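Local coordinates for protein beta sliding clamp (Streptococcus pneumoniae, PDB 2AWA) that probably forms a head-to-tail dimeric ring around DNA that tethers DNA polymerases and other proteins to it, giving replication its processivity, at residues 175-180 with 189-194; 195-200 with 381-386; 214-219 with 255-260; 286-291 with 345-350; 356-361 with 369-374. All blocks are in the same frame, centred on the assembly; numbering follows the deposited sequence.

Contact 1: 175-180 with 189-194; sequences TGVHFV and TVATDS
Thr189 lays its methyl CG2 over one face of the Phe179 ring, 3.6 Å from the ring centroid and 23° off the ring normal, a CH-pi contact that marks the tight end of this pairing. The two residues form a non-hydrogen-bonded pair in the antiparallel hairpin of strands 176-182 and 186-192, part of the central domain, and their side chains run side by side. Thr189 offers carbon to the ring because OG1 lies between the backbone N and the carbonyl carbon (chi1 60°), from where it bonds to Lys200 O on the following strand. Ile157 of helix 151-161 packs against both residues. At the adjoining hydrogen-bonded pair, His178 N reaches Val190 O at 2.9 Å and Val190 N returns to His178 O at 3.0 Å. His178 extends from the other side of the sheet, with CG anti to the backbone N (chi1 -176°); its imidazole leads away from Val190 to stack on Tyr261 and bond Asp212 through NE2.

Packing thins toward the open end of the hairpin. Val177 CG2 only just meets Ala191 CB, at 4.1 Å, and past this point a water lies 2.7 Å from Gly176 O and accepts from Thr192 N (3.1 Å). Thr192 OG1 then accepts from Ser194 N in an ST turn that leads through the exposed Ser194 into strand 196-203. The chemistry implies two regimes: direct backbone bonds and dispersion against the aromatic face where the strands lie close, and hydration of the backbone where they separate.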
# COMPACT_ATOMS: atom_id res chain seq x y z
N THR B 175 -25.75 -3.09 11.93
CA THR B 175 -24.71 -2.81 10.90
C THR B 175 -24.99 -1.53 10.10
O THR B 175 -24.24 -1.16 9.20
CB THR B 175 -24.59 -3.94 9.90
OG1 THR B 175 -25.83 -4.08 9.21
CG2 THR B 175 -24.25 -5.24 10.60
N GLY B 176 -26.10 -0.86 10.41
CA GLY B 176 -26.49 0.35 9.72
C GLY B 176 -26.49 1.54 10.65
O GLY B 176 -26.32 1.41 11.87
N VAL B 177 -26.68 2.71 10.05
CA VAL B 177 -26.80 3.92 10.80
C VAL B 177 -28.27 4.35 10.82
O VAL B 177 -28.95 4.33 9.81
CB VAL B 177 -25.89 4.98 10.23
CG1 VAL B 177 -26.05 6.30 10.99
CG2 VAL B 177 -24.45 4.49 10.28
N HIS B 178 -28.77 4.70 11.98
CA HIS B 178 -30.18 5.04 12.13
C HIS B 178 -30.36 6.56 11.95
O HIS B 178 -29.73 7.35 12.64
CB HIS B 178 -30.65 4.54 13.50
CG HIS B 178 -32.10 4.74 13.76
ND1 HIS B 178 -32.59 5.03 15.01
CD2 HIS B 178 -33.18 4.67 12.94
CE1 HIS B 178 -33.91 5.15 14.95
NE2 HIS B 178 -34.29 4.93 13.71
N PHE B 179 -31.19 6.94 10.99
CA PHE B 179 -31.41 8.33 10.61
C PHE B 179 -32.86 8.68 10.87
O PHE B 179 -33.74 8.09 10.28
CB PHE B 179 -31.19 8.49 9.11
CG PHE B 179 -29.78 8.79 8.72
CD1 PHE B 179 -28.85 7.76 8.61
CD2 PHE B 179 -29.40 10.08 8.38
CE1 PHE B 179 -27.53 8.01 8.22
CE2 PHE B 179 -28.09 10.36 7.97
CZ PHE B 179 -27.14 9.32 7.89
N VAL B 180 -33.12 9.67 11.72
CA VAL B 180 -34.49 10.03 12.06
C VAL B 180 -34.67 11.54 11.94
O VAL B 180 -33.93 12.31 12.56
CB VAL B 180 -34.89 9.59 13.49
CG1 VAL B 180 -36.38 9.66 13.66
CG2 VAL B 180 -34.42 8.18 13.77
N THR B 189 -28.85 11.06 14.09
CA THR B 189 -28.14 9.92 13.55
C THR B 189 -27.36 9.20 14.65
O THR B 189 -26.53 9.80 15.36
CB THR B 189 -27.14 10.34 12.43
OG1 THR B 189 -26.19 11.26 12.97
CG2 THR B 189 -27.87 10.99 11.31
N VAL B 190 -27.63 7.91 14.76
CA VAL B 190 -27.09 7.07 15.82
C VAL B 190 -26.57 5.79 15.22
O VAL B 190 -27.13 5.26 14.27
CB VAL B 190 -28.18 6.65 16.85
CG1 VAL B 190 -27.54 5.99 18.07
CG2 VAL B 190 -28.94 7.79 17.30
N ALA B 191 -25.51 5.26 15.80
CA ALA B 191 -24.98 3.95 15.42
C ALA B 191 -24.39 3.34 16.66
O ALA B 191 -23.75 4.05 17.43
CB ALA B 191 -23.92 4.08 14.35
N THR B 192 -24.62 2.03 16.85
CA THR B 192 -24.04 1.30 17.96
C THR B 192 -23.83 -0.14 17.61
O THR B 192 -24.52 -0.68 16.78
CB THR B 192 -24.90 1.39 19.23
OG1 THR B 192 -24.27 0.62 20.27
CG2 THR B 192 -26.36 0.89 18.99
N ASP B 193 -22.84 -0.75 18.24
CA ASP B 193 -22.59 -2.18 18.06
C ASP B 193 -22.86 -2.92 19.35
O ASP B 193 -22.36 -4.02 19.54
CB ASP B 193 -21.17 -2.42 17.57
CG ASP B 193 -20.10 -1.96 18.54
OD1 ASP B 193 -20.43 -1.37 19.59
OD2 ASP B 193 -18.91 -2.19 18.22
N SER B 194 -23.63 -2.28 20.23
CA SER B 194 -23.97 -2.78 21.56
C SER B 194 -22.84 -2.58 22.57
O SER B 194 -23.07 -2.79 23.73
CB SER B 194 -24.41 -4.25 21.51
OG SER B 194 -23.30 -5.15 21.62
O HOH W 1 -25.94 0.62 14.42

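Contact 2: 195-200 with 381-386; sequences HRLSQK and MQLITP
Leu197 and Leu383 meet CB to CB at 4.1 Å, then diverge: CG of Leu197 is anti to its backbone N (chi1 177°), whereas CG of Leu383 is anti to its carbonyl carbon (chi1 -82°). On the same side of the sheet Gln199 and the selenomethionine Met381 lie alongside each other and point the same way, with the amide NE2 of Gln199 4.1 Å from CG of Met381. Bends at the second and third torsions then take the selenium of Met381 away from the glutamine.

These strands, 196-203 and 379-384, run antiparallel and belong to the central and C-terminal domains, so that their pairing carries one sheet across the boundary between two domains of the same subunit. Backbone bonds tie Leu197 to Leu383 and Gln199 to Met381, two for each pair.

The reverse side carries Arg196, Ser198, Gln382 and Ile384. Ser198 OG rests 3.7 Å from Gln382 CG, yet its polar partner is Glu160 O, while the carboxamide of Gln382 continues to Ser349 O. Arg196 touches Leu383 O with its CB, at 3.3 Å, before its chain turns off toward Asp348. At the end of the pairing, His195 O accepts twice from Thr385: the backbone N approaches nearly along the C=O axis at 3.0 Å, and the hydroxyl OG1 stands 42° out of the carbonyl plane at 2.9 Å.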
# COMPACT_ATOMS: atom_id res chain seq x y z
N HIS B 195 -21.63 -2.21 22.15
CA HIS B 195 -20.52 -1.97 23.11
C HIS B 195 -20.19 -0.50 23.26
O HIS B 195 -19.84 -0.04 24.34
CB HIS B 195 -19.28 -2.74 22.70
CG HIS B 195 -19.51 -4.22 22.68
ND1 HIS B 195 -19.59 -4.98 23.83
CD2 HIS B 195 -19.72 -5.08 21.65
CE1 HIS B 195 -19.82 -6.24 23.51
NE2 HIS B 195 -19.90 -6.32 22.19
N ARG B 196 -20.31 0.23 22.16
CA ARG B 196 -20.08 1.66 22.12
C ARG B 196 -21.08 2.26 21.15
O ARG B 196 -21.69 1.54 20.34
CB ARG B 196 -18.64 1.98 21.70
CG ARG B 196 -18.12 1.20 20.52
CD ARG B 196 -18.49 1.80 19.17
NE ARG B 196 -17.91 0.97 18.13
CZ ARG B 196 -16.64 0.98 17.75
NH1 ARG B 196 -15.78 1.83 18.26
NH2 ARG B 196 -16.24 0.13 16.82
N LEU B 197 -21.28 3.58 21.26
CA LEU B 197 -22.34 4.27 20.52
C LEU B 197 -21.96 5.66 20.07
O LEU B 197 -21.25 6.37 20.77
CB LEU B 197 -23.63 4.30 21.35
CG LEU B 197 -24.89 5.01 20.84
CD1 LEU B 197 -26.13 4.41 21.47
CD2 LEU B 197 -24.86 6.51 21.14
N SER B 198 -22.47 6.06 18.91
CA SER B 198 -22.28 7.41 18.42
C SER B 198 -23.58 8.09 17.97
O SER B 198 -24.38 7.53 17.23
CB SER B 198 -21.28 7.41 17.27
OG SER B 198 -20.80 8.71 17.09
N GLN B 199 -23.75 9.33 18.38
CA GLN B 199 -24.95 10.05 18.09
C GLN B 199 -24.62 11.49 17.71
O GLN B 199 -23.91 12.18 18.44
CB GLN B 199 -25.86 10.05 19.31
CG GLN B 199 -27.18 10.71 19.04
CD GLN B 199 -28.07 10.68 20.23
OE1 GLN B 199 -29.01 9.89 20.30
NE2 GLN B 199 -27.77 11.52 21.21
N LYS B 200 -25.15 11.91 16.56
CA LYS B 200 -24.99 13.27 16.09
C LYS B 200 -26.39 13.82 15.78
O LYS B 200 -27.18 13.16 15.13
CB LYS B 200 -24.11 13.29 14.84
CG LYS B 200 -23.96 14.64 14.13
CD LYS B 200 -23.32 15.69 15.03
CE LYS B 200 -23.14 17.04 14.29
NZ LYS B 200 -22.30 16.91 13.04
N MSE B 381 -22.28 13.27 20.54
CA MSE B 381 -22.30 12.53 21.79
C MSE B 381 -21.87 11.07 21.54
O MSE B 381 -22.35 10.43 20.62
CB MSE B 381 -23.75 12.58 22.30
CG MSE B 381 -24.19 11.44 23.24
SE MSE B 381 -23.42 11.70 25.00
CE MSE B 381 -24.43 13.40 25.57
N GLN B 382 -20.97 10.54 22.36
CA GLN B 382 -20.57 9.15 22.23
C GLN B 382 -20.58 8.47 23.58
O GLN B 382 -20.49 9.14 24.61
CB GLN B 382 -19.18 9.04 21.62
CG GLN B 382 -19.09 9.62 20.24
CD GLN B 382 -17.70 9.57 19.68
OE1 GLN B 382 -17.23 8.52 19.27
NE2 GLN B 382 -17.03 10.72 19.65
N LEU B 383 -20.68 7.14 23.54
CA LEU B 383 -20.75 6.27 24.71
C LEU B 383 -19.83 5.07 24.54
O LEU B 383 -19.75 4.52 23.45
CB LEU B 383 -22.16 5.70 24.89
CG LEU B 383 -23.24 6.49 25.56
CD1 LEU B 383 -24.50 5.67 25.53
CD2 LEU B 383 -22.85 6.81 26.98
N ILE B 384 -19.22 4.65 25.63
CA ILE B 384 -18.35 3.50 25.65
C ILE B 384 -18.61 2.71 26.92
O ILE B 384 -18.57 3.24 28.02
CB ILE B 384 -16.87 3.90 25.63
CG1 ILE B 384 -16.53 4.53 24.29
CG2 ILE B 384 -16.01 2.68 25.84
CD1 ILE B 384 -15.14 5.11 24.24
N THR B 385 -18.87 1.42 26.74
CA THR B 385 -19.17 0.54 27.85
C THR B 385 -17.85 0.03 28.34
O THR B 385 -17.06 -0.44 27.55
CB THR B 385 -20.04 -0.64 27.42
OG1 THR B 385 -21.25 -0.14 26.82
CG2 THR B 385 -20.39 -1.48 28.63
N PRO B 386 -17.58 0.18 29.64
CA PRO B 386 -16.36 -0.35 30.20
C PRO B 386 -16.45 -1.85 30.44
O PRO B 386 -17.50 -2.46 30.27
CB PRO B 386 -16.24 0.39 31.53
CG PRO B 386 -17.60 0.62 31.94
CD PRO B 386 -18.39 0.84 30.67

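Contact 3: 214-219 with 255-260; sequences VIPSRS and RLLEGN
Val214 and Leu257 join the edge of a sheet to a loop: strand 211-216, outermost within the chain in the sheet shared by the central and C-terminal domains, is flanked by the irregular segment 255-260 just before the chain enters helix 217-226. The polar part uses backbone groups and one water. Leu257 N donates to Val214 O at 3.0 Å in an almost straight bond (173° at the hydrogen), and beside it the water bridges the same two residues, accepting from Val214 N (2.7 Å) and donating to Leu257 O (3.0 Å).

The apolar part centres on CD1 of Leu257, which touches both Val214 CG1, at 3.8 Å, and Pro216 CG, at 4.1 Å. The side chains of Val214 and Leu257 cross at about a right angle. Ile215 and Leu256 instead lie side by side, CG1 to CD2 at 3.9 Å, and Ile243 of strand 242-246 packs against both, tying the contact to a second sheet. Pro216 occupies the N-cap position of helix 217-226, and its ring carbon CD sits 3.1 Å from Arg255 O.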
# COMPACT_ATOMS: atom_id res chain seq x y z
N VAL B 214 -32.75 3.06 8.31
CA VAL B 214 -31.47 2.52 8.73
C VAL B 214 -30.67 2.21 7.49
O VAL B 214 -31.11 1.42 6.64
CB VAL B 214 -31.62 1.26 9.62
CG1 VAL B 214 -30.27 0.79 10.11
CG2 VAL B 214 -32.51 1.55 10.81
N ILE B 215 -29.49 2.83 7.38
CA ILE B 215 -28.69 2.73 6.17
C ILE B 215 -27.41 1.94 6.43
O ILE B 215 -26.64 2.32 7.28
CB ILE B 215 -28.33 4.13 5.64
CG1 ILE B 215 -29.58 5.00 5.50
CG2 ILE B 215 -27.60 4.04 4.29
CD1 ILE B 215 -29.27 6.48 5.34
N PRO B 216 -27.16 0.88 5.67
CA PRO B 216 -25.91 0.13 5.95
C PRO B 216 -24.70 1.04 6.02
O PRO B 216 -24.58 1.95 5.23
CB PRO B 216 -25.80 -0.82 4.75
CG PRO B 216 -27.22 -1.02 4.31
CD PRO B 216 -27.92 0.27 4.57
N SER B 217 -23.81 0.81 6.98
CA SER B 217 -22.63 1.67 7.13
C SER B 217 -21.69 1.56 5.96
O SER B 217 -21.08 2.54 5.60
CB SER B 217 -21.89 1.39 8.43
OG SER B 217 -21.50 0.04 8.45
N ARG B 218 -21.58 0.37 5.36
CA ARG B 218 -20.76 0.18 4.15
C ARG B 218 -21.27 1.02 2.98
O ARG B 218 -20.48 1.55 2.20
CB ARG B 218 -20.73 -1.30 3.74
CG ARG B 218 -19.86 -1.60 2.52
CD ARG B 218 -19.68 -3.12 2.25
NE ARG B 218 -18.78 -3.81 3.19
CZ ARG B 218 -19.14 -4.82 3.99
N SER B 219 -22.58 1.14 2.84
CA SER B 219 -23.14 1.98 1.81
C SER B 219 -22.73 3.42 2.06
O SER B 219 -22.33 4.12 1.13
CB SER B 219 -24.66 1.86 1.79
OG SER B 219 -25.05 0.55 1.42
N ARG B 255 -29.77 -0.25 -0.45
CA ARG B 255 -30.79 -0.91 0.32
C ARG B 255 -30.87 -0.26 1.68
O ARG B 255 -29.91 0.33 2.16
CB ARG B 255 -30.44 -2.38 0.52
CG ARG B 255 -30.56 -3.21 -0.73
CD ARG B 255 -29.83 -4.53 -0.56
NE ARG B 255 -30.47 -5.40 0.42
CZ ARG B 255 -31.48 -6.22 0.15
NH1 ARG B 255 -32.00 -6.29 -1.07
NH2 ARG B 255 -31.99 -6.97 1.12
N LEU B 256 -32.05 -0.36 2.26
CA LEU B 256 -32.28 -0.03 3.64
C LEU B 256 -32.38 -1.33 4.43
O LEU B 256 -32.74 -2.37 3.90
CB LEU B 256 -33.57 0.78 3.76
CG LEU B 256 -33.48 2.16 3.09
CD1 LEU B 256 -34.76 2.97 3.27
CD2 LEU B 256 -32.26 2.94 3.61
N LEU B 257 -32.07 -1.25 5.70
CA LEU B 257 -32.27 -2.37 6.60
C LEU B 257 -33.67 -2.36 7.20
O LEU B 257 -34.00 -1.50 7.97
CB LEU B 257 -31.22 -2.33 7.70
CG LEU B 257 -29.82 -2.55 7.12
CD1 LEU B 257 -28.75 -1.97 8.02
CD2 LEU B 257 -29.58 -4.01 6.89
N GLU B 258 -34.48 -3.35 6.85
CA GLU B 258 -35.77 -3.55 7.49
C GLU B 258 -35.60 -3.92 8.97
O GLU B 258 -34.56 -4.44 9.38
CB GLU B 258 -36.60 -4.66 6.77
CG GLU B 258 -36.54 -4.72 5.21
CD GLU B 258 -36.90 -3.40 4.48
OE1 GLU B 258 -36.67 -2.30 5.02
OE2 GLU B 258 -37.40 -3.47 3.34
N GLY B 259 -36.64 -3.66 9.75
CA GLY B 259 -36.66 -3.95 11.18
C GLY B 259 -36.62 -2.72 12.06
O GLY B 259 -36.28 -1.63 11.62
N ASN B 260 -36.94 -2.93 13.34
CA ASN B 260 -36.94 -1.86 14.33
C ASN B 260 -35.60 -1.63 15.03
O ASN B 260 -35.03 -2.53 15.63
CB ASN B 260 -38.03 -2.14 15.35
CG ASN B 260 -39.42 -2.09 14.71
OD1 ASN B 260 -39.79 -1.08 14.10
ND2 ASN B 260 -40.16 -3.19 14.80
O HOH W 2 -34.37 1.32 6.99

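Contact 4: 286-291 with 345-350; sequences SMERAR and YLIDSL
Ile347 and Leu346 press from helix 343-351 against Met287 of helix 280-294, packing the two helices of the C-terminal domain near antiparallel, with short-segment axes 9.7 Å apart at an angle of 152°. In this family each domain contributes such a pair of helices to the lining of the central channel through which DNA passes.

The selenomethionine Met287 shapes one half of the interface. Its CB meets Ile347 CG1 at 3.6 Å; beyond CG the chain curls away from Ile347. Leu346 has CG anti to the backbone N (chi1 -178°), which carries CG toward this curl, where CD2 comes within 3.5 Å of Met287 CG and 3.6 Å of SE. Phe341 of strand 337-341 touches both residues.

Ile347 takes a different first torsion, with CG1 anti to the carbonyl carbon (chi1 -71°), and extends CD1 into the other half. There CD1 packs against Glu288 CG at 3.8 Å, the two side chains crossing at about a right angle, and sits over the centre of one face of the Arg291 guanidinium, 3.6 Å from CZ. A bend at the third torsion turns the arginine flat onto this methyl. Its NH1 is bonded to Thr344 OG1, while NH2 has a long ion pair to Glu288 OE1. On the far side of helix 280-294, Arg289 bonds through NH1 to Ser100 O of the second subunit. Within helix 343-351, Ser349 OG donates to Tyr345 O at 2.9 Å, reaching the carbonyl from the opposite face of its plane to Ser349 N.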
# COMPACT_ATOMS: atom_id res chain seq x y z
N SER B 286 -1.65 8.45 23.73
CA SER B 286 -1.53 7.63 24.95
C SER B 286 -2.24 6.30 24.83
O SER B 286 -1.75 5.29 25.29
CB SER B 286 -2.08 8.38 26.15
OG SER B 286 -1.17 9.38 26.55
N MSE B 287 -3.43 6.32 24.22
CA MSE B 287 -4.22 5.11 24.03
C MSE B 287 -3.65 4.14 23.01
O MSE B 287 -3.83 2.92 23.14
CB MSE B 287 -5.62 5.51 23.62
CG MSE B 287 -6.38 6.19 24.73
SE MSE B 287 -6.39 5.14 26.42
CE MSE B 287 -4.90 6.02 27.40
N GLU B 288 -2.95 4.66 22.01
CA GLU B 288 -2.28 3.85 20.99
C GLU B 288 -1.06 3.15 21.54
O GLU B 288 -0.75 2.02 21.13
CB GLU B 288 -1.89 4.72 19.81
CG GLU B 288 -3.11 5.40 19.20
CD GLU B 288 -3.04 5.64 17.73
OE1 GLU B 288 -2.69 4.69 16.99
OE2 GLU B 288 -3.38 6.78 17.31
N ARG B 289 -0.36 3.81 22.45
CA ARG B 289 0.74 3.20 23.18
C ARG B 289 0.20 2.09 24.07
O ARG B 289 0.66 0.95 24.02
CB ARG B 289 1.49 4.26 24.02
CG ARG B 289 2.71 4.89 23.31
CD ARG B 289 3.55 5.80 24.23
NE ARG B 289 2.77 6.92 24.77
CZ ARG B 289 2.62 8.10 24.19
NH1 ARG B 289 3.18 8.37 23.03
NH2 ARG B 289 1.87 9.03 24.77
N ALA B 290 -0.79 2.44 24.88
CA ALA B 290 -1.53 1.46 25.66
C ALA B 290 -1.94 0.26 24.80
O ALA B 290 -1.78 -0.88 25.21
CB ALA B 290 -2.75 2.10 26.26
N ARG B 291 -2.44 0.51 23.60
CA ARG B 291 -2.94 -0.57 22.76
C ARG B 291 -1.86 -1.53 22.23
O ARG B 291 -2.10 -2.73 22.06
CB ARG B 291 -3.78 -0.00 21.61
CG ARG B 291 -4.37 -1.09 20.71
CD ARG B 291 -5.44 -0.54 19.77
NE ARG B 291 -4.87 0.34 18.76
CZ ARG B 291 -5.58 0.95 17.83
NH1 ARG B 291 -6.89 0.78 17.76
NH2 ARG B 291 -4.96 1.74 16.97
N TYR B 345 -11.86 1.49 21.12
CA TYR B 345 -13.09 2.28 21.13
C TYR B 345 -12.83 3.75 21.45
O TYR B 345 -13.45 4.63 20.85
CB TYR B 345 -14.09 1.74 22.17
CG TYR B 345 -14.63 0.35 21.93
CD1 TYR B 345 -14.72 -0.19 20.65
CD2 TYR B 345 -15.08 -0.42 23.01
CE1 TYR B 345 -15.20 -1.47 20.45
CE2 TYR B 345 -15.58 -1.70 22.82
CZ TYR B 345 -15.63 -2.23 21.53
OH TYR B 345 -16.15 -3.49 21.31
N LEU B 346 -11.99 4.00 22.44
CA LEU B 346 -11.63 5.35 22.81
C LEU B 346 -10.93 6.03 21.62
O LEU B 346 -11.27 7.15 21.26
CB LEU B 346 -10.69 5.36 24.05
CG LEU B 346 -10.26 6.74 24.56
CD1 LEU B 346 -11.44 7.72 24.58
CD2 LEU B 346 -9.65 6.65 25.94
N ILE B 347 -9.96 5.34 21.03
CA ILE B 347 -9.26 5.85 19.86
C ILE B 347 -10.23 6.20 18.71
O ILE B 347 -10.10 7.24 18.09
CB ILE B 347 -8.21 4.84 19.36
CG1 ILE B 347 -7.03 4.77 20.35
CG2 ILE B 347 -7.67 5.24 18.01
CD1 ILE B 347 -6.23 3.47 20.27
N ASP B 348 -11.18 5.31 18.43
CA ASP B 348 -12.15 5.52 17.36
C ASP B 348 -12.90 6.81 17.65
O ASP B 348 -13.00 7.68 16.78
CB ASP B 348 -13.15 4.36 17.26
CG ASP B 348 -12.55 3.09 16.65
OD1 ASP B 348 -11.49 3.17 16.01
OD2 ASP B 348 -13.18 2.01 16.81
N SER B 349 -13.39 6.91 18.88
CA SER B 349 -14.15 8.06 19.35
C SER B 349 -13.36 9.34 19.18
O SER B 349 -13.91 10.39 18.78
CB SER B 349 -14.53 7.92 20.83
OG SER B 349 -15.37 6.80 21.08
N LEU B 350 -12.06 9.26 19.49
CA LEU B 350 -11.21 10.44 19.42
C LEU B 350 -10.98 10.84 17.97
O LEU B 350 -11.21 11.99 17.62
CB LEU B 350 -9.91 10.21 20.18
CG LEU B 350 -10.15 10.13 21.70
CD1 LEU B 350 -8.91 9.62 22.40
CD2 LEU B 350 -10.58 11.49 22.29

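Contact 5: 356-361 with 369-374; sequences EKVTIS and FTLVPA
Ile360 touches two residues of the facing strand with separate branches: CG1 lies 3.9 Å from Leu371 CG, and CG2 comes to 3.4 Å from CD1 of the Phe369 ring. All three side chains point to the same side, and Phe369 holds CG between its backbone N and carbonyl carbon (chi1 61°), which swings the ring over toward Ile360. Next to them, Val358 CG2 approaches Val372 O at 3.3 Å. On the reverse side Thr359 CB meets Val372 CG2 at 4.0 Å, and Ser361 CB lies against Thr370 OG1 at 3.4 Å.

Behind this first shell stands the backbone of an antiparallel hairpin, strands 357-362 and 369-373. Two reciprocal pairs of hydrogen bonds, Thr359 with Val372 and Ser361 with Thr370, fix the register. A fifth bond, Ala374 N to Lys357 O at 3.1 Å, is straight at the hydrogen but reaches the oxygen from 52° above the carbonyl plane.

Further out, the hairpin sits between strands 274-279 and 379-384 in the sheet. Helix 343-351 covers its apolar side, with Leu346 on Leu371 and Leu350 on Val358, and Phe341 meets the Phe369 ring edge-to-face. Thr359 OG1, on the reverse side, bonds to Thr277 OG1. Such a division means that aliphatic and aromatic carbon packs beneath the helix, while the other side mixes hydroxyls with Val372, Thr359 and Val372 being partly exposed and Ser361 and Thr370 buried.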
# COMPACT_ATOMS: atom_id res chain seq x y z
N GLU B 356 -10.08 20.40 19.45
CA GLU B 356 -8.81 20.33 20.17
C GLU B 356 -8.92 19.53 21.46
O GLU B 356 -7.99 18.85 21.85
CB GLU B 356 -8.31 21.75 20.49
CG GLU B 356 -6.89 21.78 21.06
CD GLU B 356 -6.40 23.17 21.43
OE1 GLU B 356 -6.85 24.18 20.82
OE2 GLU B 356 -5.55 23.27 22.35
N LYS B 357 -10.07 19.61 22.12
CA LYS B 357 -10.22 19.05 23.45
C LYS B 357 -11.46 18.18 23.54
O LYS B 357 -12.36 18.30 22.72
CB LYS B 357 -10.29 20.17 24.50
CG LYS B 357 -8.96 20.47 25.18
CD LYS B 357 -9.01 21.75 26.05
CE LYS B 357 -8.35 22.95 25.35
NZ LYS B 357 -8.18 24.14 26.24
N VAL B 358 -11.45 17.28 24.52
CA VAL B 358 -12.54 16.33 24.72
C VAL B 358 -12.89 16.22 26.19
O VAL B 358 -12.01 16.07 27.04
CB VAL B 358 -12.20 14.92 24.15
CG1 VAL B 358 -10.99 14.29 24.85
CG2 VAL B 358 -13.41 13.99 24.24
N THR B 359 -14.17 16.33 26.49
CA THR B 359 -14.63 16.09 27.84
C THR B 359 -15.24 14.70 27.96
O THR B 359 -16.22 14.40 27.29
CB THR B 359 -15.64 17.12 28.25
OG1 THR B 359 -14.96 18.37 28.32
CG2 THR B 359 -16.21 16.79 29.62
N ILE B 360 -14.65 13.87 28.82
CA ILE B 360 -15.17 12.54 29.11
C ILE B 360 -15.78 12.50 30.50
O ILE B 360 -15.16 12.93 31.45
CB ILE B 360 -14.05 11.48 29.04
CG1 ILE B 360 -13.24 11.62 27.75
CG2 ILE B 360 -14.64 10.08 29.14
CD1 ILE B 360 -12.07 10.62 27.65
N SER B 361 -16.98 11.94 30.61
CA SER B 361 -17.71 11.95 31.87
C SER B 361 -18.08 10.53 32.27
O SER B 361 -18.51 9.74 31.43
CB SER B 361 -18.96 12.80 31.72
OG SER B 361 -18.63 14.06 31.19
N PHE B 369 -19.53 5.28 29.89
CA PHE B 369 -19.15 6.67 30.04
C PHE B 369 -19.35 7.49 28.75
O PHE B 369 -19.44 6.92 27.68
CB PHE B 369 -17.74 6.78 30.61
CG PHE B 369 -16.67 6.16 29.78
CD1 PHE B 369 -15.98 6.92 28.84
CD2 PHE B 369 -16.26 4.85 30.00
CE1 PHE B 369 -14.92 6.35 28.08
CE2 PHE B 369 -15.20 4.28 29.24
CZ PHE B 369 -14.54 5.03 28.30
N THR B 370 -19.46 8.82 28.85
CA THR B 370 -19.71 9.65 27.66
C THR B 370 -18.49 10.46 27.23
O THR B 370 -17.67 10.80 28.06
CB THR B 370 -20.86 10.64 27.88
OG1 THR B 370 -20.54 11.51 28.96
CG2 THR B 370 -22.14 9.92 28.20
N LEU B 371 -18.39 10.78 25.94
CA LEU B 371 -17.36 11.69 25.43
C LEU B 371 -17.99 12.70 24.50
O LEU B 371 -18.67 12.31 23.54
CB LEU B 371 -16.30 10.97 24.61
CG LEU B 371 -15.50 9.79 25.11
CD1 LEU B 371 -16.29 8.49 25.01
CD2 LEU B 371 -14.26 9.72 24.25
N VAL B 372 -17.70 13.98 24.73
CA VAL B 372 -18.15 15.08 23.85
C VAL B 372 -16.97 15.98 23.50
O VAL B 372 -15.99 16.04 24.24
CB VAL B 372 -19.24 15.97 24.51
CG1 VAL B 372 -20.46 15.14 24.92
CG2 VAL B 372 -18.69 16.70 25.71
N PRO B 373 -17.06 16.67 22.36
CA PRO B 373 -16.07 17.71 22.11
C PRO B 373 -16.27 18.85 23.09
O PRO B 373 -17.41 19.28 23.33
CB PRO B 373 -16.34 18.15 20.67
CG PRO B 373 -17.69 17.66 20.34
CD PRO B 373 -18.01 16.53 21.26
N ALA B 374 -15.16 19.33 23.65
CA ALA B 374 -15.20 20.38 24.65
C ALA B 374 -15.27 21.76 24.01
O ALA B 374 -14.65 22.01 22.96
CB ALA B 374 -13.98 20.29 25.55

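How the contacts relate
Contacts 1, 2, 3 and 5 lie along one antiparallel sheet that crosses from the central to the C-terminal domain, and contact 4 is the helix pair packed beside its C-terminal part. Contact 1 adjoins contact 3 on one side and contact 2 on the other, and contact 2 in turn adjoins contact 5. All five are largely buried, although contact 3, at the sheet's edge, and the open end of the contact 1 hairpin admit water. Backbone bonding dominates contacts 2 and 5, whereas contact 4 is carried by side chains alone. It joins contact 5 through Leu346 on Leu371, and contact 2 through the Arg196-Asp348 salt bridge between domains.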